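Local coordinates for uncharacterized protein YacP (Bacillus subtilis, PDB 5MQ8) that is an endoribonuclease of the PIN-related NYN family that takes part in ribosome-dependent mRNA decay, at residues W109-G113 against Q114-R118; K146-G149 against K150-L153. One frame throughout, in Å; residues are numbered along the deposited sequence.

Contact 1. Residues W109-G113 against Q114-R118; sequences WAIFG and QGALR
F112 and R118 meet because chi1 of F112 (-67°) sets its ring carbon CG beside its own backbone N, while R118 starts with CG anti to its backbone N (chi1 163°). This brings the end of the ring forward to the start of strand 117-119, an outermost strand of the parallel sheet in this PIN-clan NYN domain, entered here from the 3-10 turn 110-113. R118 CB lies over one face of the ring, 3.9 Å from the F112 centroid, in a CH-pi contact. The arginine chain then bends at chi3 and crosses the phenylalanine side chain at about a right angle; its NH1 comes to 3.3 Å from F112 CE2, with ring and guanidinium planes 44° apart. Two backbone carbonyls of T102 and D104, the former weakly, take up NE and NH2 of R118, and Y105 adds a cation-pi contact, so the guanidinium is fixed from the loop after strand 98-101. At the turn itself, Q114 N donates to I111 O at 3.0 Å. The extended Q114 side chain runs back alongside the turn and gives A110 O a weak bond from NE2 (3.1 Å), and its amide also reaches E85 and Q89 on helix 80-90. Beneath the turn, buried I111 meets A116; the I111 CD1 to A116 CB distance, 3.2 Å, is unusually short, and the placing of CD1 is doubtful.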
# COMPACT_ATOMS: atom_id res chain seq x y z
N TRP A 109 -11.46 -32.84 18.81
CA TRP A 109 -11.57 -32.62 17.36
C TRP A 109 -12.54 -33.63 16.73
O TRP A 109 -12.21 -34.28 15.74
CB TRP A 109 -10.18 -32.60 16.68
CG TRP A 109 -9.36 -31.41 17.09
CD1 TRP A 109 -8.36 -31.38 18.02
CD2 TRP A 109 -9.60 -30.04 16.71
NE1 TRP A 109 -7.93 -30.09 18.21
CE2 TRP A 109 -8.68 -29.25 17.43
CE3 TRP A 109 -10.48 -29.41 15.81
CZ2 TRP A 109 -8.64 -27.85 17.30
CZ3 TRP A 109 -10.43 -28.03 15.67
CH2 TRP A 109 -9.53 -27.26 16.41
N ALA A 110 -13.73 -33.77 17.35
CA ALA A 110 -14.80 -34.69 16.93
C ALA A 110 -15.23 -34.50 15.48
O ALA A 110 -15.66 -35.46 14.85
CB ALA A 110 -16.00 -34.54 17.86
N ILE A 111 -15.06 -33.27 14.92
CA ILE A 111 -15.40 -32.93 13.54
C ILE A 111 -14.58 -33.73 12.50
O ILE A 111 -15.04 -33.90 11.37
CB ILE A 111 -15.32 -31.39 13.32
CG1 ILE A 111 -16.13 -30.96 12.07
CG2 ILE A 111 -13.86 -30.87 13.30
CD1 ILE A 111 -15.49 -29.93 11.23
N PHE A 112 -13.39 -34.25 12.89
CA PHE A 112 -12.55 -35.01 11.97
C PHE A 112 -13.09 -36.43 11.69
O PHE A 112 -12.58 -37.13 10.81
CB PHE A 112 -11.09 -35.01 12.43
CG PHE A 112 -10.43 -33.65 12.35
CD1 PHE A 112 -10.63 -32.82 11.25
CD2 PHE A 112 -9.57 -33.22 13.35
CE1 PHE A 112 -10.04 -31.56 11.18
CE2 PHE A 112 -8.97 -31.95 13.28
CZ PHE A 112 -9.21 -31.14 12.20
N GLY A 113 -14.15 -36.80 12.42
CA GLY A 113 -14.89 -38.04 12.24
C GLY A 113 -16.22 -37.78 11.56
O GLY A 113 -17.05 -38.68 11.44
N GLN A 114 -16.44 -36.52 11.11
CA GLN A 114 -17.68 -36.07 10.45
C GLN A 114 -17.44 -35.52 9.02
O GLN A 114 -18.19 -34.65 8.55
CB GLN A 114 -18.40 -35.03 11.32
CG GLN A 114 -19.02 -35.58 12.59
CD GLN A 114 -19.33 -34.49 13.58
OE1 GLN A 114 -20.26 -33.69 13.39
NE2 GLN A 114 -18.58 -34.44 14.66
N GLY A 115 -16.40 -36.02 8.36
CA GLY A 115 -16.07 -35.64 6.99
C GLY A 115 -15.12 -34.47 6.77
O GLY A 115 -14.64 -34.28 5.65
N ALA A 116 -14.83 -33.69 7.83
CA ALA A 116 -13.92 -32.54 7.72
C ALA A 116 -12.48 -32.99 7.56
O ALA A 116 -12.08 -34.00 8.15
CB ALA A 116 -14.05 -31.64 8.94
N LEU A 117 -11.72 -32.26 6.73
CA LEU A 117 -10.32 -32.55 6.46
C LEU A 117 -9.42 -31.68 7.32
O LEU A 117 -9.72 -30.51 7.55
CB LEU A 117 -9.98 -32.38 4.96
CG LEU A 117 -10.63 -33.40 4.00
CD1 LEU A 117 -10.49 -32.96 2.56
CD2 LEU A 117 -10.03 -34.80 4.18
N ARG A 118 -8.34 -32.26 7.80
CA ARG A 118 -7.39 -31.59 8.66
C ARG A 118 -6.25 -31.00 7.86
O ARG A 118 -5.62 -31.69 7.06
CB ARG A 118 -6.89 -32.55 9.75
CG ARG A 118 -5.63 -32.11 10.46
CD ARG A 118 -5.30 -33.01 11.62
NE ARG A 118 -4.75 -32.18 12.68
CZ ARG A 118 -5.16 -32.16 13.93
NH1 ARG A 118 -6.06 -33.03 14.36
NH2 ARG A 118 -4.62 -31.32 14.80

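Contact 2. Residues K146-G149 against K150-L153; sequences KPAG and KIAL
K150 and P147 are joined across a 3-10 turn: K150 N donates to P147 O at 3.1 Å, with an N-H...O angle of 158°, and one residue earlier G149 N donates to K146 O. The neighbouring I151 carries the side-chain contact with A148. Its CB sits 3.9 Å from A148 O, and chi1 of -66° places CG1 beside the backbone N, turned back along the chain, where it meets the same oxygen at 3.8 Å. At the tip, CD1 comes to 3.6 Å from A148 O and lies 4.4 Å from A148 CB, a loose apolar touch. Both A148 and I151 also pack on the second subunit, against its E28 and D31 respectively. Two waters bridge the next i to i+4 pairs, whose direct bonds are absent: one accepts from A152 N and donates to A148 O, the other accepts from L153 N and donates to G149 O at 2.7 Å. K146 NZ reaches the carbonyls of L169 and A172 of the second subunit. The whole is a 3-10 turn joining helix 121-145 to helix 151-165, set against the second subunit.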
# COMPACT_ATOMS: atom_id res chain seq x y z
N LYS A 146 0.24 -0.00 -15.57
CA LYS A 146 -0.66 1.14 -15.40
C LYS A 146 -0.16 2.00 -14.21
O LYS A 146 -0.56 1.76 -13.06
CB LYS A 146 -2.12 0.67 -15.20
CG LYS A 146 -2.59 -0.46 -16.14
CD LYS A 146 -2.64 -0.06 -17.63
CE LYS A 146 -3.41 -1.05 -18.46
NZ LYS A 146 -4.88 -0.90 -18.29
N PRO A 147 0.74 3.00 -14.46
CA PRO A 147 1.29 3.80 -13.36
C PRO A 147 0.25 4.54 -12.51
O PRO A 147 0.46 4.62 -11.30
CB PRO A 147 2.27 4.75 -14.06
CG PRO A 147 2.65 4.03 -15.32
CD PRO A 147 1.35 3.39 -15.75
N ALA A 148 -0.88 5.00 -13.10
CA ALA A 148 -1.94 5.68 -12.34
C ALA A 148 -2.66 4.76 -11.32
O ALA A 148 -3.25 5.26 -10.35
CB ALA A 148 -2.95 6.32 -13.28
N GLY A 149 -2.55 3.45 -11.52
CA GLY A 149 -3.14 2.46 -10.61
C GLY A 149 -2.30 2.20 -9.36
O GLY A 149 -2.75 1.50 -8.46
N LYS A 150 -1.07 2.77 -9.31
CA LYS A 150 -0.10 2.63 -8.21
C LYS A 150 -0.18 3.76 -7.17
O LYS A 150 0.38 3.60 -6.09
CB LYS A 150 1.32 2.58 -8.79
CG LYS A 150 2.37 1.95 -7.85
CD LYS A 150 3.74 2.01 -8.47
CE LYS A 150 4.82 1.59 -7.52
NZ LYS A 150 6.17 1.91 -8.06
N ILE A 151 -0.87 4.88 -7.48
CA ILE A 151 -0.93 6.09 -6.65
C ILE A 151 -1.43 5.83 -5.20
O ILE A 151 -0.73 6.24 -4.26
CB ILE A 151 -1.72 7.22 -7.37
CG1 ILE A 151 -0.94 7.70 -8.62
CG2 ILE A 151 -2.00 8.41 -6.41
CD1 ILE A 151 -1.78 8.50 -9.62
N ALA A 152 -2.60 5.16 -5.02
CA ALA A 152 -3.13 4.86 -3.68
C ALA A 152 -2.15 3.99 -2.87
O ALA A 152 -1.93 4.23 -1.69
CB ALA A 152 -4.47 4.16 -3.79
N LEU A 153 -1.52 3.02 -3.54
CA LEU A 153 -0.54 2.12 -2.95
C LEU A 153 0.74 2.86 -2.55
O LEU A 153 1.20 2.68 -1.42
CB LEU A 153 -0.26 0.95 -3.89
CG LEU A 153 0.74 -0.10 -3.41
CD1 LEU A 153 0.30 -0.74 -2.09
CD2 LEU A 153 0.92 -1.17 -4.45
O HOH W 1 -4.39 4.49 -7.47
O HOH W 2 -2.89 1.95 -5.83

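Overall arrangement
From the N terminus the chain first builds the parallel sheet, with strands 3-7, 47-52, 70-73 and 98-101 laid down before contact 1. That contact closes the turn leading from the loop after strand 98-101 into edge strand 117-119, tying the sheet to helix 80-90. The chain then runs through the long helix 121-145, at whose end contact 2 closes the bend into helix 151-165. The contacts are in series, neither nesting nor crossing, and lie on opposite sides of the chain's centre; the centres of contact 1 and contact 2 are about 45 Å apart. Contact 1 is touched by no other chain of the assembly, whereas contact 2 packs against the second subunit.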